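ORF10 (Moritella marina, PDB 6RIW) is the ketosynthase-chain length factor didomain of a polyunsaturated fatty acid synthase, and probably takes part in the 3-oxoacyl-ACP synthase step of fatty acid biosynthesis. Local coordinates at residues P135-N143 with M509-L519; P151-T159 with L597-Q608. All blocks are in the same frame, centred on the assembly; numbering follows the deposited sequence.

Contact 1: P135-N143 with M509-L519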
loop_
_atom_site.group_PDB
_atom_site.type_symbol
_atom_site.label_atom_id
_atom_site.label_comp_id
_atom_site.label_asym_id
_atom_site.label_seq_id
_atom_site.Cartn_x
_atom_site.Cartn_y
_atom_site.Cartn_z
ATOM N N PRO A 135 -14.229 1.743 -18.085
ATOM C CA PRO A 135 -14.732 1.532 -19.450
ATOM C C PRO A 135 -14.424 0.150 -20.002
ATOM O O PRO A 135 -15.145 -0.302 -20.889
ATOM C CB PRO A 135 -14.028 2.626 -20.263
ATOM C CG PRO A 135 -13.704 3.678 -19.284
ATOM C CD PRO A 135 -13.326 2.913 -18.028
ATOM N N LEU A 136 -13.378 -0.529 -19.514
ATOM C CA LEU A 136 -13.143 -1.916 -19.923
ATOM C C LEU A 136 -14.373 -2.774 -19.637
ATOM O O LEU A 136 -14.923 -3.411 -20.539
ATOM C CB LEU A 136 -11.943 -2.502 -19.179
ATOM C CG LEU A 136 -10.565 -1.885 -19.428
ATOM C CD1 LEU A 136 -9.569 -2.328 -18.331
ATOM C CD2 LEU A 136 -10.100 -2.311 -20.811
ATOM N N TYR A 137 -14.798 -2.818 -18.373
ATOM C CA TYR A 137 -15.902 -3.706 -18.005
ATOM C C TYR A 137 -17.206 -3.232 -18.617
ATOM O O TYR A 137 -18.046 -4.052 -19.019
ATOM C CB TYR A 137 -16.063 -3.786 -16.491
ATOM C CG TYR A 137 -14.766 -3.634 -15.738
ATOM C CD1 TYR A 137 -13.691 -4.484 -16.021
ATOM C CD2 TYR A 137 -14.620 -2.649 -14.744
ATOM C CE1 TYR A 137 -12.483 -4.343 -15.361
ATOM C CE2 TYR A 137 -13.427 -2.502 -14.060
ATOM C CZ TYR A 137 -12.366 -3.363 -14.362
ATOM O OH TYR A 137 -11.167 -3.224 -13.706
ATOM N N HIS A 138 -17.414 -1.919 -18.660
ATOM C CA HIS A 138 -18.736 -1.411 -19.018
ATOM C C HIS A 138 -18.959 -1.407 -20.522
ATOM O O HIS A 138 -20.101 -1.567 -20.968
ATOM C CB HIS A 138 -18.940 -0.025 -18.376
ATOM C CG HIS A 138 -18.994 -0.090 -16.877
ATOM N ND1 HIS A 138 -18.646 0.965 -16.056
ATOM C CD2 HIS A 138 -19.335 -1.112 -16.053
ATOM C CE1 HIS A 138 -18.795 0.598 -14.791
ATOM N NE2 HIS A 138 -19.209 -0.660 -14.765
ATOM N N GLN A 139 -17.896 -1.325 -21.327
ATOM C CA GLN A 139 -18.088 -1.561 -22.754
ATOM C C GLN A 139 -18.554 -2.987 -22.998
ATOM O O GLN A 139 -19.425 -3.232 -23.844
ATOM C CB GLN A 139 -16.797 -1.289 -23.542
ATOM C CG GLN A 139 -16.981 -1.450 -25.087
ATOM C CD GLN A 139 -17.830 -0.334 -25.698
ATOM O OE1 GLN A 139 -18.597 -0.550 -26.652
ATOM N NE2 GLN A 139 -17.705 0.861 -25.142
ATOM N N VAL A 140 -17.964 -3.951 -22.281
ATOM C CA VAL A 140 -18.363 -5.339 -22.474
ATOM C C VAL A 140 -19.802 -5.542 -22.006
ATOM O O VAL A 140 -20.595 -6.183 -22.699
ATOM C CB VAL A 140 -17.389 -6.298 -21.763
ATOM C CG1 VAL A 140 -17.838 -7.757 -21.961
ATOM C CG2 VAL A 140 -15.975 -6.110 -22.297
ATOM N N VAL A 141 -20.171 -4.969 -20.853
ATOM C CA VAL A 141 -21.566 -5.047 -20.395
ATOM C C VAL A 141 -22.493 -4.410 -21.418
ATOM O O VAL A 141 -23.526 -4.985 -21.785
ATOM C CB VAL A 141 -21.740 -4.387 -19.015
ATOM C CG1 VAL A 141 -23.261 -4.269 -18.654
ATOM C CG2 VAL A 141 -21.017 -5.169 -17.918
ATOM N N ASP A 142 -22.137 -3.212 -21.898
ATOM C CA ASP A 142 -22.944 -2.539 -22.916
ATOM C C ASP A 142 -23.189 -3.434 -24.122
ATOM O O ASP A 142 -24.332 -3.581 -24.585
ATOM C CB ASP A 142 -22.259 -1.247 -23.368
ATOM C CG ASP A 142 -22.941 -0.610 -24.581
ATOM O OD1 ASP A 142 -22.675 -1.045 -25.729
ATOM O OD2 ASP A 142 -23.742 0.341 -24.386
ATOM N N ASN A 143 -22.119 -4.016 -24.676
ATOM C CA ASN A 143 -22.274 -4.792 -25.899
ATOM C C ASN A 143 -23.071 -6.069 -25.661
ATOM O O ASN A 143 -23.818 -6.499 -26.550
ATOM C CB ASN A 143 -20.919 -5.136 -26.494
ATOM C CG ASN A 143 -20.120 -3.915 -26.907
ATOM O OD1 ASN A 143 -18.972 -4.045 -27.330
ATOM N ND2 ASN A 143 -20.709 -2.718 -26.767
ATOM N N MET A 509 -12.644 -10.571 -21.915
ATOM C CA MET A 509 -12.659 -9.241 -22.513
ATOM C C MET A 509 -11.791 -9.119 -23.766
ATOM O O MET A 509 -11.998 -8.182 -24.543
ATOM C CB MET A 509 -12.235 -8.200 -21.465
ATOM C CG MET A 509 -13.310 -8.008 -20.374
ATOM S SD MET A 509 -12.864 -6.682 -19.205
ATOM C CE MET A 509 -12.349 -7.650 -17.790
ATOM N N GLU A 510 -10.829 -10.025 -23.996
ATOM C CA GLU A 510 -10.068 -9.972 -25.245
ATOM C C GLU A 510 -10.925 -10.285 -26.468
ATOM O O GLU A 510 -10.481 -10.039 -27.600
ATOM C CB GLU A 510 -8.880 -10.951 -25.187
ATOM C CG GLU A 510 -9.241 -12.391 -25.511
ATOM C CD GLU A 510 -9.731 -13.186 -24.303
ATOM O OE1 GLU A 510 -10.065 -12.602 -23.243
ATOM O OE2 GLU A 510 -9.785 -14.428 -24.417
ATOM N N SER A 511 -12.128 -10.824 -26.267
ATOM C CA SER A 511 -13.036 -11.106 -27.373
ATOM C C SER A 511 -13.870 -9.901 -27.771
ATOM O O SER A 511 -14.595 -9.961 -28.770
ATOM C CB SER A 511 -13.971 -12.264 -27.011
ATOM O OG SER A 511 -15.060 -11.813 -26.218
ATOM N N ASN A 512 -13.795 -8.814 -27.022
ATOM C CA ASN A 512 -14.594 -7.639 -27.328
ATOM C C ASN A 512 -13.819 -6.757 -28.303
ATOM O O ASN A 512 -12.773 -6.196 -27.960
ATOM C CB ASN A 512 -14.953 -6.892 -26.051
ATOM C CG ASN A 512 -15.944 -5.788 -26.311
ATOM O OD1 ASN A 512 -15.570 -4.724 -26.783
ATOM N ND2 ASN A 512 -17.224 -6.057 -26.053
ATOM N N ALA A 513 -14.354 -6.611 -29.516
ATOM C CA ALA A 513 -13.643 -5.879 -30.550
ATOM C C ALA A 513 -13.509 -4.407 -30.205
ATOM O O ALA A 513 -12.509 -3.785 -30.568
ATOM C CB ALA A 513 -14.365 -6.053 -31.893
ATOM N N ASN A 514 -14.504 -3.826 -29.522
ATOM C CA ASN A 514 -14.423 -2.409 -29.178
ATOM C C ASN A 514 -13.340 -2.151 -28.127
ATOM O O ASN A 514 -12.563 -1.201 -28.246
ATOM C CB ASN A 514 -15.779 -1.909 -28.680
ATOM C CG ASN A 514 -16.824 -1.832 -29.797
ATOM O OD1 ASN A 514 -16.520 -1.421 -30.910
ATOM N ND2 ASN A 514 -18.055 -2.250 -29.501
ATOM N N VAL A 515 -13.277 -2.984 -27.089
ATOM C CA VAL A 515 -12.195 -2.868 -26.106
ATOM C C VAL A 515 -10.834 -3.013 -26.784
ATOM O O VAL A 515 -9.918 -2.209 -26.568
ATOM C CB VAL A 515 -12.384 -3.912 -24.992
ATOM C CG1 VAL A 515 -11.079 -4.071 -24.170
ATOM C CG2 VAL A 515 -13.567 -3.503 -24.099
ATOM N N MET A 516 -10.671 -4.049 -27.610
ATOM C CA MET A 516 -9.352 -4.275 -28.203
ATOM C C MET A 516 -8.982 -3.169 -29.180
ATOM O O MET A 516 -7.812 -2.778 -29.254
ATOM C CB MET A 516 -9.308 -5.651 -28.870
ATOM C CG MET A 516 -9.511 -6.778 -27.832
ATOM S SD MET A 516 -8.176 -6.882 -26.606
ATOM C CE MET A 516 -6.996 -7.751 -27.639
ATOM N N GLN A 517 -9.967 -2.624 -29.905
ATOM C CA GLN A 517 -9.697 -1.474 -30.760
ATOM C C GLN A 517 -9.241 -0.267 -29.948
ATOM O O GLN A 517 -8.318 0.448 -30.356
ATOM C CB GLN A 517 -10.952 -1.122 -31.561
ATOM C CG GLN A 517 -10.735 -0.081 -32.624
ATOM C CD GLN A 517 -12.049 0.333 -33.276
ATOM O OE1 GLN A 517 -12.111 1.319 -34.017
ATOM N NE2 GLN A 517 -13.115 -0.423 -32.989
ATOM N N SER A 518 -9.889 -0.018 -28.801
ATOM C CA SER A 518 -9.492 1.113 -27.955
ATOM C C SER A 518 -8.078 0.933 -27.419
ATOM O O SER A 518 -7.309 1.900 -27.331
ATOM C CB SER A 518 -10.466 1.293 -26.794
ATOM O OG SER A 518 -11.766 1.588 -27.273
ATOM N N LEU A 519 -7.710 -0.307 -27.068
ATOM C CA LEU A 519 -6.380 -0.614 -26.572
ATOM C C LEU A 519 -5.340 -0.725 -27.683
ATOM O O LEU A 519 -4.156 -0.881 -27.379
ATOM C CB LEU A 519 -6.422 -1.923 -25.764
ATOM C CG LEU A 519 -7.296 -1.899 -24.498
ATOM C CD1 LEU A 519 -7.293 -3.287 -23.825
ATOM C CD2 LEU A 519 -6.730 -0.855 -23.538
HETATM O O HOH W 1 -17.373 -4.991 -29.496
#
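Asn143 OD1 is gripped from opposite faces of its carbonyl plane by two asparagine amides, Asn512 ND2 and Asn514 ND2, each 3.0 Å away. This polar cluster lies where residues 135-143, on helix 129-148 of the first ketosynthase-family region, run roughly antiparallel to helix 513-519 of the second (147° between the short segment axes), so the contact joins the two thiolase-like halves of the didomain. Asn512 suits its place because one amide does two jobs: as N-cap residue it offers OD1 to Val515 N, while its ND2 reaches across to Asn143. With CG of Asn512 anti to the backbone N (chi1 -172°), that amide can serve both helices. The Asn143 amide is also held at its other end, ND2 donating to Gln139 OE1 one turn earlier, which fixes which way round it sits. Beside the amides the seam turns apolar: Val140 CG2 lies 3.8 Å from Met509 CG, and Leu136 CD2 meets Val515 CG1 at 3.9 Å. Unbranched Met509 bends at chi3 (-104°), bringing CE to the edge of the Tyr137 ring in a Met-aromatic contact, while Tyr137 OH is hydrogen-bonded to Glu700 OE2. Water 1 donates to Asn143 OD1 and accepts from Asn514 N, 3.1 Å away.

Contact 2: P151-T159 with L597-Q608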
loop_
_atom_site.group_PDB
_atom_site.type_symbol
_atom_site.label_atom_id
_atom_site.label_comp_id
_atom_site.label_asym_id
_atom_site.label_seq_id
_atom_site.Cartn_x
_atom_site.Cartn_y
_atom_site.Cartn_z
ATOM N N PRO A 151 -30.296 -3.697 -30.376
ATOM C CA PRO A 151 -29.039 -3.209 -30.957
ATOM C C PRO A 151 -28.743 -1.759 -30.633
ATOM O O PRO A 151 -27.580 -1.345 -30.707
ATOM C CB PRO A 151 -29.245 -3.408 -32.463
ATOM C CG PRO A 151 -30.729 -3.464 -32.641
ATOM C CD PRO A 151 -31.254 -4.132 -31.409
ATOM N N ASP A 152 -29.751 -0.975 -30.269
ATOM C CA ASP A 152 -29.556 0.429 -29.925
ATOM C C ASP A 152 -29.508 0.664 -28.420
ATOM O O ASP A 152 -29.506 1.819 -27.983
ATOM C CB ASP A 152 -30.662 1.276 -30.564
ATOM C CG ASP A 152 -30.646 1.198 -32.091
ATOM O OD1 ASP A 152 -29.541 1.151 -32.695
ATOM O OD2 ASP A 152 -31.741 1.174 -32.693
ATOM N N PHE A 153 -29.497 -0.393 -27.609
ATOM C CA PHE A 153 -29.271 -0.203 -26.184
ATOM C C PHE A 153 -27.928 0.487 -25.952
ATOM O O PHE A 153 -26.941 0.196 -26.633
ATOM C CB PHE A 153 -29.290 -1.537 -25.439
ATOM C CG PHE A 153 -28.984 -1.389 -23.980
ATOM C CD1 PHE A 153 -29.996 -1.122 -23.075
ATOM C CD2 PHE A 153 -27.678 -1.456 -23.514
ATOM C CE1 PHE A 153 -29.719 -0.949 -21.731
ATOM C CE2 PHE A 153 -27.405 -1.276 -22.161
ATOM C CZ PHE A 153 -28.427 -1.027 -21.280
ATOM N N GLN A 154 -27.894 1.408 -24.989
ATOM C CA GLN A 154 -26.664 2.101 -24.618
ATOM C C GLN A 154 -26.552 2.157 -23.105
ATOM O O GLN A 154 -27.461 2.642 -22.430
ATOM C CB GLN A 154 -26.622 3.534 -25.150
ATOM C CG GLN A 154 -26.442 3.696 -26.626
ATOM C CD GLN A 154 -26.446 5.165 -26.964
ATOM O OE1 GLN A 154 -27.426 5.861 -26.712
ATOM N NE2 GLN A 154 -25.344 5.655 -27.488
ATOM N N LEU A 155 -25.441 1.669 -22.573
ATOM C CA LEU A 155 -25.165 1.843 -21.158
ATOM C C LEU A 155 -24.624 3.244 -20.893
ATOM O O LEU A 155 -23.870 3.799 -21.700
ATOM C CB LEU A 155 -24.155 0.791 -20.697
ATOM C CG LEU A 155 -23.849 0.710 -19.203
ATOM C CD1 LEU A 155 -25.066 0.267 -18.427
ATOM C CD2 LEU A 155 -22.706 -0.306 -19.038
ATOM N N THR A 156 -24.999 3.815 -19.753
ATOM C CA THR A 156 -24.451 5.113 -19.379
ATOM C C THR A 156 -23.107 4.946 -18.666
ATOM O O THR A 156 -22.843 3.920 -18.031
ATOM C CB THR A 156 -25.428 5.894 -18.493
ATOM O OG1 THR A 156 -25.654 5.183 -17.274
ATOM C CG2 THR A 156 -26.772 6.098 -19.219
ATOM N N HIS A 157 -22.249 5.963 -18.791
ATOM C CA HIS A 157 -20.981 5.961 -18.061
ATOM C C HIS A 157 -21.217 5.982 -16.541
ATOM O O HIS A 157 -22.201 6.537 -16.043
ATOM C CB HIS A 157 -20.122 7.157 -18.516
ATOM C CG HIS A 157 -18.647 6.960 -18.340
ATOM N ND1 HIS A 157 -17.881 6.233 -19.222
ATOM C CD2 HIS A 157 -17.796 7.412 -17.391
ATOM C CE1 HIS A 157 -16.622 6.242 -18.825
ATOM N NE2 HIS A 157 -16.544 6.950 -17.714
ATOM N N TYR A 158 -20.291 5.373 -15.784
ATOM C CA TYR A 158 -20.527 5.178 -14.350
ATOM C C TYR A 158 -20.591 6.491 -13.568
ATOM O O TYR A 158 -21.308 6.575 -12.566
ATOM C CB TYR A 158 -19.454 4.246 -13.766
ATOM C CG TYR A 158 -18.134 4.931 -13.468
ATOM C CD1 TYR A 158 -17.261 5.270 -14.490
ATOM C CD2 TYR A 158 -17.776 5.235 -12.151
ATOM C CE1 TYR A 158 -16.029 5.915 -14.203
ATOM C CE2 TYR A 158 -16.560 5.877 -11.849
ATOM C CZ TYR A 158 -15.705 6.214 -12.874
ATOM O OH TYR A 158 -14.522 6.857 -12.558
ATOM N N THR A 159 -19.868 7.523 -14.005
ATOM C CA THR A 159 -19.924 8.860 -13.409
ATOM C C THR A 159 -19.598 9.838 -14.531
ATOM O O THR A 159 -19.389 9.431 -15.679
ATOM C CB THR A 159 -18.969 8.994 -12.211
ATOM O OG1 THR A 159 -19.291 10.155 -11.432
ATOM C CG2 THR A 159 -17.507 9.099 -12.665
ATOM N N LEU A 597 -23.358 -0.431 -11.564
ATOM C CA LEU A 597 -24.383 -0.713 -12.559
ATOM C C LEU A 597 -25.793 -0.453 -12.020
ATOM O O LEU A 597 -26.714 -0.316 -12.821
ATOM C CB LEU A 597 -24.254 -2.150 -13.073
ATOM C CG LEU A 597 -22.993 -2.381 -13.918
ATOM C CD1 LEU A 597 -22.818 -3.885 -14.223
ATOM C CD2 LEU A 597 -23.091 -1.609 -15.200
ATOM N N THR A 598 -25.968 -0.395 -10.692
ATOM C CA THR A 598 -27.231 0.040 -10.075
ATOM C C THR A 598 -27.788 1.308 -10.724
ATOM O O THR A 598 -28.937 1.346 -11.184
ATOM C CB THR A 598 -27.020 0.290 -8.575
ATOM O OG1 THR A 598 -26.790 -0.959 -7.915
ATOM C CG2 THR A 598 -28.252 0.962 -7.956
ATOM N N THR A 599 -27.000 2.372 -10.741
ATOM C CA THR A 599 -27.507 3.604 -11.321
ATOM C C THR A 599 -27.232 3.682 -12.804
ATOM O O THR A 599 -27.981 4.350 -13.527
ATOM C CB THR A 599 -26.909 4.828 -10.612
ATOM O OG1 THR A 599 -25.483 4.694 -10.526
ATOM C CG2 THR A 599 -27.489 4.957 -9.205
ATOM N N GLN A 600 -26.192 2.999 -13.294
ATOM C CA GLN A 600 -25.957 3.005 -14.737
ATOM C C GLN A 600 -27.121 2.375 -15.495
ATOM O O GLN A 600 -27.557 2.912 -16.522
ATOM C CB GLN A 600 -24.664 2.277 -15.079
ATOM C CG GLN A 600 -23.448 3.067 -14.695
ATOM C CD GLN A 600 -22.216 2.240 -14.867
ATOM O OE1 GLN A 600 -21.763 1.604 -13.909
ATOM N NE2 GLN A 600 -21.683 2.202 -16.100
ATOM N N ILE A 601 -27.638 1.242 -15.009
ATOM C CA ILE A 601 -28.735 0.579 -15.720
ATOM C C ILE A 601 -30.034 1.354 -15.521
ATOM O O ILE A 601 -30.819 1.524 -16.459
ATOM C CB ILE A 601 -28.890 -0.883 -15.256
ATOM C CG1 ILE A 601 -27.624 -1.699 -15.549
ATOM C CG2 ILE A 601 -30.101 -1.519 -15.928
ATOM C CD1 ILE A 601 -27.454 -2.057 -16.980
ATOM N N GLU A 602 -30.277 1.844 -14.308
ATOM C CA GLU A 602 -31.476 2.659 -14.092
ATOM C C GLU A 602 -31.492 3.862 -15.029
ATOM O O GLU A 602 -32.502 4.130 -15.699
ATOM C CB GLU A 602 -31.573 3.104 -12.632
ATOM C CG GLU A 602 -32.819 3.941 -12.351
ATOM C CD GLU A 602 -32.929 4.396 -10.901
ATOM O OE1 GLU A 602 -31.912 4.829 -10.304
ATOM O OE2 GLU A 602 -34.054 4.336 -10.358
ATOM N N ASP A 603 -30.367 4.586 -15.106
ATOM C CA ASP A 603 -30.282 5.756 -15.980
ATOM C C ASP A 603 -30.485 5.387 -17.442
ATOM O O ASP A 603 -31.125 6.133 -18.195
ATOM C CB ASP A 603 -28.930 6.451 -15.811
ATOM C CG ASP A 603 -28.814 7.198 -14.498
ATOM O OD1 ASP A 603 -29.832 7.316 -13.772
ATOM O OD2 ASP A 603 -27.692 7.663 -14.185
ATOM N N SER A 604 -29.909 4.265 -17.877
ATOM C CA SER A 604 -30.053 3.836 -19.261
ATOM C C SER A 604 -31.513 3.568 -19.604
ATOM O O SER A 604 -32.009 4.014 -20.644
ATOM C CB SER A 604 -29.214 2.575 -19.492
ATOM O OG SER A 604 -27.866 2.910 -19.733
ATOM N N LEU A 605 -32.193 2.780 -18.773
ATOM C CA LEU A 605 -33.597 2.455 -19.023
ATOM C C LEU A 605 -34.458 3.708 -19.058
ATOM O O LEU A 605 -35.320 3.860 -19.937
ATOM C CB LEU A 605 -34.113 1.513 -17.945
ATOM C CG LEU A 605 -33.461 0.133 -17.962
ATOM C CD1 LEU A 605 -33.811 -0.547 -16.644
ATOM C CD2 LEU A 605 -33.945 -0.668 -19.172
ATOM N N LEU A 606 -34.240 4.612 -18.101
ATOM C CA LEU A 606 -34.980 5.868 -18.082
ATOM C C LEU A 606 -34.717 6.668 -19.348
ATOM O O LEU A 606 -35.646 7.042 -20.075
ATOM C CB LEU A 606 -34.586 6.670 -16.834
ATOM C CG LEU A 606 -35.580 7.735 -16.373
ATOM C CD1 LEU A 606 -36.912 7.094 -16.065
ATOM C CD2 LEU A 606 -35.020 8.444 -15.157
ATOM N N GLN A 607 -33.447 6.947 -19.634
ATOM C CA GLN A 607 -33.151 7.860 -20.723
ATOM C C GLN A 607 -33.568 7.290 -22.062
ATOM O O GLN A 607 -33.971 8.054 -22.947
ATOM C CB GLN A 607 -31.671 8.227 -20.728
ATOM C CG GLN A 607 -31.327 9.182 -19.592
ATOM C CD GLN A 607 -29.851 9.339 -19.381
ATOM O OE1 GLN A 607 -29.059 9.271 -20.322
ATOM N NE2 GLN A 607 -29.464 9.576 -18.134
ATOM N N GLN A 608 -33.505 5.960 -22.232
ATOM C CA GLN A 608 -33.816 5.411 -23.542
ATOM C C GLN A 608 -35.309 5.204 -23.749
ATOM O O GLN A 608 -35.719 4.908 -24.876
ATOM C CB GLN A 608 -33.066 4.092 -23.763
ATOM C CG GLN A 608 -31.537 4.314 -23.816
ATOM C CD GLN A 608 -30.833 3.297 -24.700
ATOM O OE1 GLN A 608 -30.631 2.171 -24.288
ATOM N NE2 GLN A 608 -30.436 3.703 -25.906
HETATM O O HOH W 2 -25.424 6.767 -14.811
HETATM O O HOH W 3 -24.121 6.059 -12.593
#
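With chi1 at -82°, Ser604 OG stands anti to its own carbonyl carbon and meets the backbone of Gln154 and Thr156, while Gln608, CG likewise anti to the carbonyl carbon (chi1 -65°), extends its amide to Asp152 and Gln154. Serine is short enough for the extended chain to lie close: its OG donates to Gln154 O at 2.7 Å, in the carbonyl plane on a lone pair, and accepts a weak bond from Thr156 N. Gln608 uses both ends of its amide, NE2 giving a bond to Asp152 O (3.0 Å) and OE1 taking one from Gln154 N (2.9 Å) that arrives above the carbonyl plane. An irregular loop between helices 129-148 and 174-183 of the first ketosynthase-family region is thus laid along helix 597-608 of the second, part of the interface between the two thiolase-like halves. Because this loop forms no regular helix or strand, several of its peptide groups are met instead by side chains spaced about one helical turn apart, Gln600, Ser604 and Gln608. Gln600 NE2 meets Thr156 O at 2.8 Å in a nearly straight bond (172°), while Gln600 CD rests 3.4 Å from Tyr158 CA. Leucine suits position 155 because its branches enter the apolar side of the helix, Leu155 CD1 touching Ile601 CD1 at 3.6 Å and Leu155 CD2 facing Leu597 CD2. Water 3 donates to Tyr158 O, 2.9 Å away, and also meets Thr599 OG1, which is hydrogen-bonded to Tyr48 OH.

Contacts 1 and 2, with centres about 16 Å apart, both lie toward one flank of the chain and are joined through helix 129-148. In sequence they interleave: 135-143 and 151-159 come from the first ketosynthase-family region, 509-519 and 597-608 from the second. Asp142 of contact 1 probably accepts a hydrogen bond from contact 2, its OD2 lying 2.8 Å from Leu155 N, and its OD1 forms a salt bridge with Lys146. His138 CE1 packs 3.3 Å from Gln600 OE1, so helix 129-148 also meets helix 597-608 directly. Both contacts are inter-domain packing, away from the magnesium site at Met1 and Lys286.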